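Local coordinates for protein flavodoxin (Bacillus cereus, PDB 6GAQ) that binds flavin mononucleotide and carries electrons, probably serving as a low-potential donor to a number of redox enzymes, at residues E46-D49 against A50-L54; E76-H79 against D80-N84; F105-A108 against V109-F112; E113-L116 against V117-A121; F146-A149 against F150-F154. All coordinates share one frame; numbering follows the deposited sequence.

Contact 1: E46-D49 against A50-L54; sequences EGMD and AEELL
Met-48 and Asp-49 lead into the 3-10 segment that opens at Ala-50, in the connection between strands 40-44 and 58-63 of the flavodoxin fold, and both pack against side chains one turn further on. Met-48 comes first. Its CG lies anti to the backbone N (chi1 171°) and the chain runs on fully extended, which carries the thioether inward until CE meets CD1 of Leu-53 at 3.8 Å, the two side chains crossing at about a right angle. A long, flexible, apolar residue suits this place, because Met-48 also reaches Leu-12 and Ala-14 of strand 11-16, while Leu-53 packs on Leu-12 and on Phe-78 of helix 73-81. Nearer the backbone, Met-48 CG touches OE1 of Glu-52 at 3.5 Å. Glutamate suits position 52 because its aliphatic stem packs along the Asp-49 carbonyl while its partly exposed carboxylate can reach solvent.

Asp-49 follows, and its backbone does the bonding: Glu-52 N donates to Asp-49 O at 3.2 Å, with a nearly straight N-H...O angle of 174°. This i to i+3 bond is the one that defines a 3-10 turn. Ala-50, just beyond, has a small side chain that can sit buried against Phe-78 and Leu-82, and its N donates a hydrogen bond to Asp-81 OD2 of the neighbouring helix. The Asp-49 and Glu-52 carboxylates, their planes 45° apart, are like charges that probably disfavour each other mildly. Asp-49 is exposed, where water can screen it. The closest approach between the two acid groups is from Asp-49 OD2 to Glu-52 OE1, at 4.2 Å.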
# COMPACT_ATOMS: atom_id res chain seq x y z
N GLU A 46 -7.79 1.08 -8.85
CA GLU A 46 -9.10 1.29 -9.46
C GLU A 46 -9.25 0.42 -10.69
O GLU A 46 -8.31 0.21 -11.46
CB GLU A 46 -9.28 2.77 -9.81
CG GLU A 46 -10.45 3.07 -10.76
CD GLU A 46 -10.09 2.87 -12.21
OE1 GLU A 46 -8.89 2.97 -12.56
OE2 GLU A 46 -11.00 2.57 -13.01
N GLY A 47 -10.47 -0.11 -10.88
CA GLY A 47 -10.77 -0.93 -12.04
C GLY A 47 -9.97 -2.22 -12.08
O GLY A 47 -9.98 -2.95 -13.07
N MET A 48 -9.29 -2.50 -10.98
CA MET A 48 -8.40 -3.65 -10.86
C MET A 48 -9.14 -4.77 -10.14
O MET A 48 -9.50 -4.62 -8.96
CB MET A 48 -7.13 -3.26 -10.10
CG MET A 48 -6.22 -4.41 -9.74
SD MET A 48 -4.81 -3.86 -8.75
CE MET A 48 -3.85 -5.36 -8.65
N ASP A 49 -9.37 -5.87 -10.84
CA ASP A 49 -9.99 -7.03 -10.23
C ASP A 49 -9.06 -7.61 -9.18
O ASP A 49 -7.90 -7.93 -9.47
CB ASP A 49 -10.33 -8.07 -11.29
CG ASP A 49 -11.13 -7.49 -12.44
OD1 ASP A 49 -12.37 -7.47 -12.36
OD2 ASP A 49 -10.50 -7.04 -13.43
N ALA A 50 -9.56 -7.75 -7.95
CA ALA A 50 -8.73 -8.17 -6.82
C ALA A 50 -8.20 -9.59 -6.96
O ALA A 50 -7.37 -10.00 -6.14
CB ALA A 50 -9.52 -8.03 -5.52
N GLU A 51 -8.66 -10.35 -7.95
CA GLU A 51 -8.15 -11.70 -8.16
C GLU A 51 -6.67 -11.71 -8.53
O GLU A 51 -5.99 -12.72 -8.32
CB GLU A 51 -8.95 -12.40 -9.26
CG GLU A 51 -10.29 -12.97 -8.80
CD GLU A 51 -10.22 -14.46 -8.52
OE1 GLU A 51 -11.14 -14.98 -7.85
OE2 GLU A 51 -9.25 -15.10 -8.98
N GLU A 52 -6.16 -10.60 -9.08
CA GLU A 52 -4.80 -10.56 -9.61
C GLU A 52 -3.74 -10.73 -8.52
O GLU A 52 -2.60 -11.07 -8.84
CB GLU A 52 -4.57 -9.25 -10.36
CG GLU A 52 -5.53 -9.01 -11.52
CD GLU A 52 -5.48 -7.59 -12.03
OE1 GLU A 52 -6.55 -6.94 -12.09
OE2 GLU A 52 -4.37 -7.11 -12.37
N LEU A 53 -4.09 -10.50 -7.26
CA LEU A 53 -3.09 -10.49 -6.19
C LEU A 53 -2.50 -11.86 -5.92
O LEU A 53 -1.39 -11.95 -5.37
CB LEU A 53 -3.70 -9.93 -4.90
CG LEU A 53 -3.68 -8.42 -4.68
CD1 LEU A 53 -4.50 -7.68 -5.72
CD2 LEU A 53 -4.18 -8.09 -3.28
N LEU A 54 -3.19 -12.94 -6.29
CA LEU A 54 -2.76 -14.28 -5.93
C LEU A 54 -1.60 -14.79 -6.78
O LEU A 54 -1.02 -15.83 -6.44
CB LEU A 54 -3.94 -15.24 -6.03
CG LEU A 54 -5.20 -14.74 -5.31
CD1 LEU A 54 -6.38 -15.68 -5.54
CD2 LEU A 54 -4.91 -14.57 -3.83

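Contact 2: E76-H79 against D80-N84; sequences EDFH and DDLEN
Phe-78 and Leu-82, four residues apart near the end of helix 73-81, meet on its buried side. Their side chains slant across one another, CG of Leu-82 lying 4.3 Å above the Phe-78 ring plane, over the rim rather than the centre, and CD1 of Leu-82 coming to 3.9 Å from Phe-78 CE2. Bulky apolar residues suit this side of the helix: Phe-78 also packs on Met-45 and on Phe-112 of helix 107-117, and Leu-82 on Leu-53.

Glu-76 and Asp-80, also one turn apart, present a different relation. They lie side by side and point the same way, but their carboxylate planes are nearly perpendicular, 88° apart, and Glu-76 OE2 stays 4.1 Å from Asp-80 OD2. With CG beside its own backbone N (chi1 -72°), Asp-80 turns its carboxylate back toward Glu-76 and His-79. That carboxylate is inclined at 45° to the imidazole, with Asp-80 OD1 3.3 Å from His-79 ND1 at an angle too poor for a hydrogen bond.

Beneath the side chains, Asp-80 N bonds to Glu-76 O at 2.8 Å in a regular helical link. At Leu-82 the pattern changes: its N gives a bond to His-79 O and a weak one to Phe-78 O, a tightening toward 3-10 geometry.

The helix is thus two-sided: apolar groups pack inward, while the acids gather on the outer side, where solvent probably screens their mutual repulsion.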
# COMPACT_ATOMS: atom_id res chain seq x y z
N GLU A 76 -12.69 2.06 -2.23
CA GLU A 76 -13.68 1.27 -1.52
C GLU A 76 -14.19 0.12 -2.38
O GLU A 76 -14.48 -0.96 -1.86
CB GLU A 76 -14.84 2.15 -1.07
CG GLU A 76 -15.91 1.41 -0.28
CD GLU A 76 -16.99 2.33 0.26
OE1 GLU A 76 -16.81 3.56 0.20
OE2 GLU A 76 -18.02 1.82 0.74
N ASP A 77 -14.31 0.33 -3.69
CA ASP A 77 -14.70 -0.76 -4.58
C ASP A 77 -13.66 -1.87 -4.57
O ASP A 77 -14.00 -3.06 -4.46
CB ASP A 77 -14.92 -0.23 -6.00
CG ASP A 77 -15.84 -1.12 -6.82
OD1 ASP A 77 -16.64 -1.87 -6.21
OD2 ASP A 77 -15.76 -1.08 -8.06
N PHE A 78 -12.38 -1.51 -4.69
CA PHE A 78 -11.32 -2.51 -4.62
C PHE A 78 -11.23 -3.13 -3.23
O PHE A 78 -10.91 -4.32 -3.11
CB PHE A 78 -9.98 -1.88 -5.00
CG PHE A 78 -8.80 -2.78 -4.78
CD1 PHE A 78 -8.45 -3.74 -5.72
CD2 PHE A 78 -8.03 -2.68 -3.63
CE1 PHE A 78 -7.37 -4.57 -5.52
CE2 PHE A 78 -6.95 -3.51 -3.42
CZ PHE A 78 -6.61 -4.45 -4.37
N HIS A 79 -11.49 -2.35 -2.18
CA HIS A 79 -11.46 -2.89 -0.83
C HIS A 79 -12.59 -3.89 -0.61
O HIS A 79 -12.36 -5.00 -0.10
CB HIS A 79 -11.53 -1.76 0.19
CG HIS A 79 -12.07 -2.17 1.53
ND1 HIS A 79 -13.28 -1.72 2.01
CD2 HIS A 79 -11.56 -2.98 2.48
CE1 HIS A 79 -13.49 -2.25 3.21
NE2 HIS A 79 -12.46 -3.01 3.51
N ASP A 80 -13.81 -3.52 -0.99
CA ASP A 80 -14.92 -4.48 -0.96
C ASP A 80 -14.66 -5.64 -1.91
O ASP A 80 -15.10 -6.77 -1.64
CB ASP A 80 -16.23 -3.78 -1.31
CG ASP A 80 -16.73 -2.87 -0.21
OD1 ASP A 80 -16.14 -2.88 0.89
OD2 ASP A 80 -17.71 -2.14 -0.44
N ASP A 81 -13.95 -5.39 -3.01
CA ASP A 81 -13.64 -6.44 -3.97
C ASP A 81 -12.77 -7.54 -3.36
O ASP A 81 -12.80 -8.67 -3.85
CB ASP A 81 -12.94 -5.84 -5.19
CG ASP A 81 -13.01 -6.74 -6.41
OD1 ASP A 81 -13.71 -7.77 -6.35
OD2 ASP A 81 -12.37 -6.41 -7.43
N LEU A 82 -12.00 -7.22 -2.32
CA LEU A 82 -11.15 -8.22 -1.69
C LEU A 82 -11.93 -9.27 -0.93
O LEU A 82 -11.35 -10.29 -0.55
CB LEU A 82 -10.15 -7.53 -0.75
CG LEU A 82 -9.03 -6.72 -1.41
CD1 LEU A 82 -8.53 -5.62 -0.48
CD2 LEU A 82 -7.88 -7.62 -1.82
N GLU A 83 -13.24 -9.06 -0.72
CA GLU A 83 -14.02 -9.90 0.19
C GLU A 83 -13.98 -11.38 -0.19
O GLU A 83 -14.17 -12.24 0.68
CB GLU A 83 -15.47 -9.40 0.23
CG GLU A 83 -16.40 -10.16 1.16
CD GLU A 83 -16.02 -10.01 2.62
OE1 GLU A 83 -15.49 -8.94 2.99
OE2 GLU A 83 -16.26 -10.96 3.40
N ASN A 84 -13.72 -11.69 -1.45
CA ASN A 84 -13.90 -13.05 -1.97
C ASN A 84 -12.60 -13.65 -2.48
O ASN A 84 -12.58 -14.31 -3.53
CB ASN A 84 -14.95 -13.08 -3.07
CG ASN A 84 -16.36 -13.14 -2.52
OD1 ASN A 84 -16.58 -13.09 -1.31
ND2 ASN A 84 -17.34 -13.26 -3.42

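Contact 3: F105-A108 against V109-F112; sequences FCEA and VTIF. With FMN (flavin mononucleotide), chain C.
Cys-106 and Val-109 make the apolar contact of this helix start, while the backbone of Cys-106 holds the cofactor. Hydrogen bonding to the flavin comes first: Cys-106 N donates to O2 of FMN at 2.9 Å, with an N-H...O angle of 164°, so a main-chain amide, not the thiol, fixes the pyrimidine carbonyl. Such backbone recognition of the isoalloxazine ring is a feature of flavodoxins. Phe-105 CA also lies close to the same flavin oxygen.

The helix bonds follow. Val-109 N reaches Cys-106 O from above the carbonyl plane, at 3.2 Å, as happens in a first, tight turn. Further along, Ile-111 N meets Glu-107 O and Phe-112 N meets Ala-108 O at 3.1 Å, the latter nearly straight (174°), which are regular alpha-helical links.

Among side-chain contacts, CG2 of Val-109, placed beside its own backbone N, touches CB of Cys-106 at 3.8 Å. A beta-branched residue suits this buried start of the helix. Glu-107 has a chain bent at chi2, which turns its carboxylate toward the next turn, where OE2 lies 3.7 Å from Thr-110 CB. At the far end the Phe-112 ring brings its edge to a backbone oxygen, CD2 lying 3.2 Å from Ala-108 O.

Helix 107-117 links strand 91-98 to strand 122-131. Ala-108, small enough to lie close, packs on Ser-63 of strand 58-63 and donates its N to Thr-65 OG1, while Phe-112 packs against Leu-61 of that strand and against Ala-75 of helix 73-81.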
# COMPACT_ATOMS: atom_id res chain seq x y z
N PHE A 105 -5.82 10.68 10.76
CA PHE A 105 -4.66 10.75 9.88
C PHE A 105 -4.33 9.36 9.35
O PHE A 105 -3.96 8.47 10.12
CB PHE A 105 -3.47 11.34 10.63
CG PHE A 105 -2.20 11.38 9.82
CD1 PHE A 105 -2.05 12.26 8.76
CD2 PHE A 105 -1.15 10.52 10.11
CE1 PHE A 105 -0.89 12.30 8.02
CE2 PHE A 105 0.02 10.55 9.37
CZ PHE A 105 0.15 11.44 8.32
N CYS A 106 -4.47 9.19 8.03
CA CYS A 106 -4.13 7.93 7.36
C CYS A 106 -4.94 6.76 7.90
O CYS A 106 -4.40 5.68 8.16
CB CYS A 106 -2.62 7.64 7.45
SG CYS A 106 -1.60 8.66 6.36
N GLU A 107 -6.25 6.97 8.07
CA GLU A 107 -7.13 5.86 8.44
C GLU A 107 -7.13 4.78 7.36
O GLU A 107 -7.34 3.60 7.66
CB GLU A 107 -8.55 6.36 8.68
CG GLU A 107 -8.98 6.39 10.14
CD GLU A 107 -8.39 5.26 10.97
OE1 GLU A 107 -7.46 5.52 11.75
OE2 GLU A 107 -8.87 4.12 10.83
N ALA A 108 -6.92 5.18 6.10
CA ALA A 108 -6.90 4.22 5.00
C ALA A 108 -5.83 3.16 5.20
O ALA A 108 -6.01 2.01 4.78
CB ALA A 108 -6.67 4.95 3.67
N VAL A 109 -4.72 3.51 5.85
CA VAL A 109 -3.68 2.53 6.14
C VAL A 109 -4.21 1.48 7.11
O VAL A 109 -3.95 0.28 6.94
CB VAL A 109 -2.42 3.23 6.69
CG1 VAL A 109 -1.32 2.22 6.94
CG2 VAL A 109 -1.95 4.31 5.73
N THR A 110 -4.96 1.91 8.12
CA THR A 110 -5.55 0.97 9.06
C THR A 110 -6.63 0.12 8.39
O THR A 110 -6.73 -1.08 8.65
CB THR A 110 -6.13 1.71 10.26
OG1 THR A 110 -5.16 2.64 10.77
CG2 THR A 110 -6.51 0.73 11.37
N ILE A 111 -7.44 0.74 7.53
CA ILE A 111 -8.54 0.02 6.88
C ILE A 111 -8.00 -1.13 6.04
O ILE A 111 -8.45 -2.27 6.17
CB ILE A 111 -9.38 0.99 6.03
CG1 ILE A 111 -10.09 2.01 6.93
CG2 ILE A 111 -10.38 0.23 5.19
CD1 ILE A 111 -10.71 3.17 6.18
N PHE A 112 -7.04 -0.84 5.17
CA PHE A 112 -6.50 -1.89 4.30
C PHE A 112 -5.71 -2.92 5.09
O PHE A 112 -5.63 -4.09 4.67
CB PHE A 112 -5.62 -1.27 3.21
CG PHE A 112 -6.40 -0.72 2.06
CD1 PHE A 112 -7.00 -1.57 1.14
CD2 PHE A 112 -6.54 0.65 1.88
CE1 PHE A 112 -7.72 -1.07 0.07
CE2 PHE A 112 -7.26 1.16 0.82
CZ PHE A 112 -7.85 0.30 -0.09
N1 FMN C . -6.11 12.99 5.18
C2 FMN C . -6.21 12.17 6.29
O2 FMN C . -5.20 11.68 6.78
N3 FMN C . -7.45 11.89 6.83
C4 FMN C . -8.59 12.44 6.28
O4 FMN C . -9.69 12.19 6.77
C4A FMN C . -8.48 13.27 5.17
N5 FMN C . -9.62 13.82 4.61
C5A FMN C . -9.52 14.64 3.51
C6 FMN C . -10.67 15.19 2.95
C7 FMN C . -10.58 16.02 1.84
C7M FMN C . -11.82 16.61 1.25
C8 FMN C . -9.33 16.30 1.29
C8M FMN C . -9.22 17.19 0.09
C9 FMN C . -8.18 15.74 1.85
C9A FMN C . -8.27 14.91 2.96
N10 FMN C . -7.13 14.36 3.51
C10 FMN C . -7.24 13.54 4.62
C1' FMN C . -5.78 14.67 2.93
C2' FMN C . -5.32 13.73 1.82
O2' FMN C . -5.30 12.39 2.28
C3' FMN C . -3.92 14.16 1.39
O3' FMN C . -4.02 15.35 0.64
C4' FMN C . -3.17 13.10 0.58
O4' FMN C . -1.79 13.41 0.61
C5' FMN C . -3.62 13.03 -0.88
O5' FMN C . -2.89 12.00 -1.51
P FMN C . -2.88 11.81 -3.11
O1P FMN C . -1.98 12.86 -3.72
O2P FMN C . -2.36 10.44 -3.45
O3P FMN C . -4.28 11.98 -3.65

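Contact 4: E113-L116 against V117-A121; sequences EERL and VERGA
Arg-115 sets CG anti to the backbone N (chi1 166°) and then bends at chi2 and chi3, which brings its guanidinium round to Glu-118, whose extended chain, with CG also anti to N (chi1 -156°), reaches back to meet it. The two side chains meet obliquely in a salt bridge, Arg-115 NH1 to Glu-118 OE1 at 2.7 Å; the carboxylate oxygen comes in at the edge of the guanidinium, near its plane, with the two planes 49° apart. Arg-115 NE has its own partner in His-79 O of helix 73-81, so the arginine holds its neighbour helix as well. Arg-119 runs beside Arg-115 and points the same way, Arg-115 CD lying 4.2 Å from Arg-119 CG.

The helix then stops in a Schellman motif. Gly-120, at positive phi, is the C-prime residue: Ala-121 N donates to Leu-116 O at 3.1 Å and Gly-120 N to Val-117 O at 3.2 Å. A residue without a side chain suits this backbone shape, since a CB there would jam against the preceding carbonyl. Leu-116 O takes a second bond, from Arg-119 N at 3.2 Å, and the two donors approach from opposite faces of its carbonyl plane. Before the end, Val-117 N still makes the regular bond to Glu-113 O. Inside, Leu-116 and Ala-121 bring their CB atoms to 4.2 Å, on Val-92 of strand 91-98.

Two donors therefore satisfy the carbonyl of the buried residue Leu-116 where the helix ends, while Glu-118 probably offsets the Arg-115 charge, with Glu-83 adding a long, weak ion pair.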
# COMPACT_ATOMS: atom_id res chain seq x y z
N GLU A 113 -5.12 -2.53 6.22
CA GLU A 113 -4.38 -3.50 7.03
C GLU A 113 -5.33 -4.51 7.67
O GLU A 113 -5.02 -5.71 7.71
CB GLU A 113 -3.57 -2.77 8.10
CG GLU A 113 -2.11 -2.57 7.73
CD GLU A 113 -1.37 -1.70 8.72
OE1 GLU A 113 -0.91 -0.61 8.32
OE2 GLU A 113 -1.25 -2.10 9.90
N GLU A 114 -6.48 -4.06 8.16
CA GLU A 114 -7.46 -4.98 8.72
C GLU A 114 -8.02 -5.90 7.65
O GLU A 114 -8.18 -7.11 7.88
CB GLU A 114 -8.58 -4.21 9.40
CG GLU A 114 -8.14 -3.37 10.59
CD GLU A 114 -9.20 -2.37 11.01
OE1 GLU A 114 -10.23 -2.27 10.31
OE2 GLU A 114 -9.00 -1.69 12.04
N ARG A 115 -8.32 -5.35 6.47
CA ARG A 115 -8.91 -6.16 5.40
C ARG A 115 -7.95 -7.25 4.94
O ARG A 115 -8.35 -8.40 4.74
CB ARG A 115 -9.32 -5.26 4.23
CG ARG A 115 -9.62 -6.01 2.94
CD ARG A 115 -10.82 -6.93 3.09
NE ARG A 115 -12.08 -6.24 2.86
CZ ARG A 115 -13.08 -6.19 3.74
NH1 ARG A 115 -12.97 -6.79 4.91
NH2 ARG A 115 -14.20 -5.54 3.43
N LEU A 116 -6.67 -6.91 4.76
CA LEU A 116 -5.70 -7.91 4.32
C LEU A 116 -5.53 -9.01 5.37
O LEU A 116 -5.44 -10.19 5.02
CB LEU A 116 -4.35 -7.24 4.02
CG LEU A 116 -4.32 -6.34 2.78
CD1 LEU A 116 -2.92 -5.81 2.53
CD2 LEU A 116 -4.84 -7.09 1.56
N VAL A 117 -5.49 -8.63 6.65
CA VAL A 117 -5.41 -9.63 7.71
C VAL A 117 -6.71 -10.42 7.79
O VAL A 117 -6.71 -11.63 8.03
CB VAL A 117 -5.07 -8.96 9.05
CG1 VAL A 117 -5.15 -9.96 10.19
CG2 VAL A 117 -3.68 -8.34 8.99
N GLU A 118 -7.85 -9.75 7.55
CA GLU A 118 -9.15 -10.41 7.55
C GLU A 118 -9.26 -11.49 6.48
O GLU A 118 -10.22 -12.28 6.52
CB GLU A 118 -10.25 -9.37 7.36
CG GLU A 118 -11.62 -9.77 7.88
CD GLU A 118 -12.62 -8.63 7.82
OE1 GLU A 118 -12.22 -7.51 7.45
OE2 GLU A 118 -13.80 -8.85 8.15
N ARG A 119 -8.32 -11.55 5.54
CA ARG A 119 -8.38 -12.50 4.43
C ARG A 119 -7.18 -13.45 4.41
O ARG A 119 -6.93 -14.10 3.40
CB ARG A 119 -8.50 -11.76 3.10
CG ARG A 119 -9.79 -10.98 2.98
CD ARG A 119 -10.77 -11.67 2.05
NE ARG A 119 -11.02 -13.05 2.43
CZ ARG A 119 -12.13 -13.47 3.03
NH1 ARG A 119 -13.10 -12.61 3.31
NH2 ARG A 119 -12.27 -14.75 3.34
N GLY A 120 -6.44 -13.53 5.51
CA GLY A 120 -5.39 -14.52 5.66
C GLY A 120 -3.99 -14.07 5.29
O GLY A 120 -3.06 -14.88 5.39
N ALA A 121 -3.81 -12.82 4.88
CA ALA A 121 -2.48 -12.36 4.50
C ALA A 121 -1.60 -12.17 5.73
O ALA A 121 -2.07 -11.82 6.81
CB ALA A 121 -2.58 -11.04 3.72

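Contact 5: F146-A149 against F150-F154; sequences FAIA and FAEKF
Ile-148 and Glu-152 stand one turn apart on the last helix, 137-152, and show both kinds of contact found along it. The backbone hydrogen bonds are those of a regular alpha helix: Phe-150 N to Phe-146 O at 3.1 Å, Ala-151 N to Ala-147 O at 3.0 Å, and Glu-152 N to Ile-148 O at 2.9 Å. Near the end the last of the series, Lys-153 N to Ala-149 O, lengthens to 3.3 Å.

Side-chain contacts are few. CG2 of Ile-148 meets OE1 of Glu-152 at 3.7 Å where the two chains slant across each other; the partly exposed isoleucine gives its methyl to the carboxylate while the acid stays in solvent. Lys-153 packs on a backbone carbonyl instead: the bends at chi2 (-69°) and chi4 (49°) lay its aliphatic part back over Ala-149 O, with CG at 3.3 Å. Its NZ bonds to Val-124 O of strand 122-131.

Inward, the rings of Phe-146 and Phe-150 both reach Ala-93 of strand 91-98, while small Ala-147 and Ala-151 let helix 21-35 approach, through Ile-29 and Leu-33 respectively. This is a helix covering a parallel sheet, as in the three-layer alpha/beta/alpha sandwich of the flavodoxin-like fold.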
# COMPACT_ATOMS: atom_id res chain seq x y z
N PHE A 146 10.96 1.80 5.08
CA PHE A 146 9.80 0.92 4.98
C PHE A 146 10.01 -0.15 3.91
O PHE A 146 9.76 -1.34 4.14
CB PHE A 146 8.55 1.75 4.69
CG PHE A 146 7.29 0.93 4.56
CD1 PHE A 146 6.57 0.58 5.69
CD2 PHE A 146 6.83 0.53 3.32
CE1 PHE A 146 5.41 -0.17 5.58
CE2 PHE A 146 5.67 -0.22 3.20
CZ PHE A 146 4.96 -0.57 4.34
N ALA A 147 10.47 0.26 2.73
CA ALA A 147 10.63 -0.68 1.63
C ALA A 147 11.75 -1.68 1.89
O ALA A 147 11.64 -2.84 1.48
CB ALA A 147 10.89 0.07 0.32
N ILE A 148 12.81 -1.26 2.58
CA ILE A 148 13.92 -2.17 2.85
C ILE A 148 13.51 -3.23 3.86
O ILE A 148 13.84 -4.41 3.72
CB ILE A 148 15.15 -1.38 3.32
CG1 ILE A 148 15.81 -0.66 2.13
CG2 ILE A 148 16.16 -2.29 4.00
CD1 ILE A 148 16.85 0.36 2.53
N ALA A 149 12.77 -2.83 4.90
CA ALA A 149 12.30 -3.79 5.89
C ALA A 149 11.37 -4.82 5.26
O ALA A 149 11.38 -6.00 5.63
CB ALA A 149 11.61 -3.07 7.05
N PHE A 150 10.54 -4.38 4.31
CA PHE A 150 9.69 -5.31 3.58
C PHE A 150 10.53 -6.29 2.77
O PHE A 150 10.22 -7.49 2.70
CB PHE A 150 8.73 -4.55 2.67
CG PHE A 150 7.67 -5.41 2.04
CD1 PHE A 150 6.53 -5.74 2.74
CD2 PHE A 150 7.82 -5.88 0.75
CE1 PHE A 150 5.54 -6.52 2.17
CE2 PHE A 150 6.84 -6.66 0.17
CZ PHE A 150 5.70 -6.99 0.88
N ALA A 151 11.61 -5.80 2.15
CA ALA A 151 12.50 -6.69 1.40
C ALA A 151 13.22 -7.66 2.32
O ALA A 151 13.52 -8.79 1.92
CB ALA A 151 13.50 -5.86 0.60
N GLU A 152 13.52 -7.24 3.56
CA GLU A 152 14.15 -8.15 4.51
C GLU A 152 13.23 -9.30 4.89
O GLU A 152 13.70 -10.37 5.27
CB GLU A 152 14.58 -7.38 5.76
CG GLU A 152 15.87 -6.60 5.59
CD GLU A 152 16.10 -5.60 6.71
OE1 GLU A 152 17.02 -4.76 6.58
OE2 GLU A 152 15.35 -5.64 7.71
N LYS A 153 11.91 -9.10 4.77
CA LYS A 153 10.96 -10.18 4.98
C LYS A 153 10.96 -11.19 3.84
O LYS A 153 10.32 -12.24 3.96
CB LYS A 153 9.55 -9.61 5.16
CG LYS A 153 9.43 -8.57 6.26
CD LYS A 153 9.61 -9.20 7.63
CE LYS A 153 9.89 -8.14 8.69
NZ LYS A 153 8.91 -7.02 8.62
N PHE A 154 11.67 -10.90 2.75
CA PHE A 154 11.73 -11.80 1.60
C PHE A 154 13.14 -12.32 1.40
O PHE A 154 13.49 -12.75 0.30
CB PHE A 154 11.25 -11.08 0.34
CG PHE A 154 9.77 -10.88 0.27
CD1 PHE A 154 9.15 -9.96 1.10
CD2 PHE A 154 8.99 -11.61 -0.61
CE1 PHE A 154 7.79 -9.77 1.05
CE2 PHE A 154 7.63 -11.42 -0.67
CZ PHE A 154 7.02 -10.50 0.16
OXT PHE A 154 13.95 -12.32 2.32

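In the fold
All five contacts are local, yet they differ with their place in the fold. Contact 2 touches both contact 1, through Ala-50 and Asp-81, and contact 4, through His-79 and Arg-115; contacts 1 and 4 do not touch each other. Contacts 3 and 4 share helix 107-117, one at its flavin-bearing start and the other at its glycine-ended finish. Contact 3 lies nearest the chain's centre, has no exposed touching residue and alone meets the cofactor. Contacts 1, 2 and 4 carry exposed charged residues over a buried apolar side, with acidic neighbours in the first two and a salt bridge in the third. Contact 5, across the chain's centre from contact 2, is largely buried, with alanines and aromatic rings.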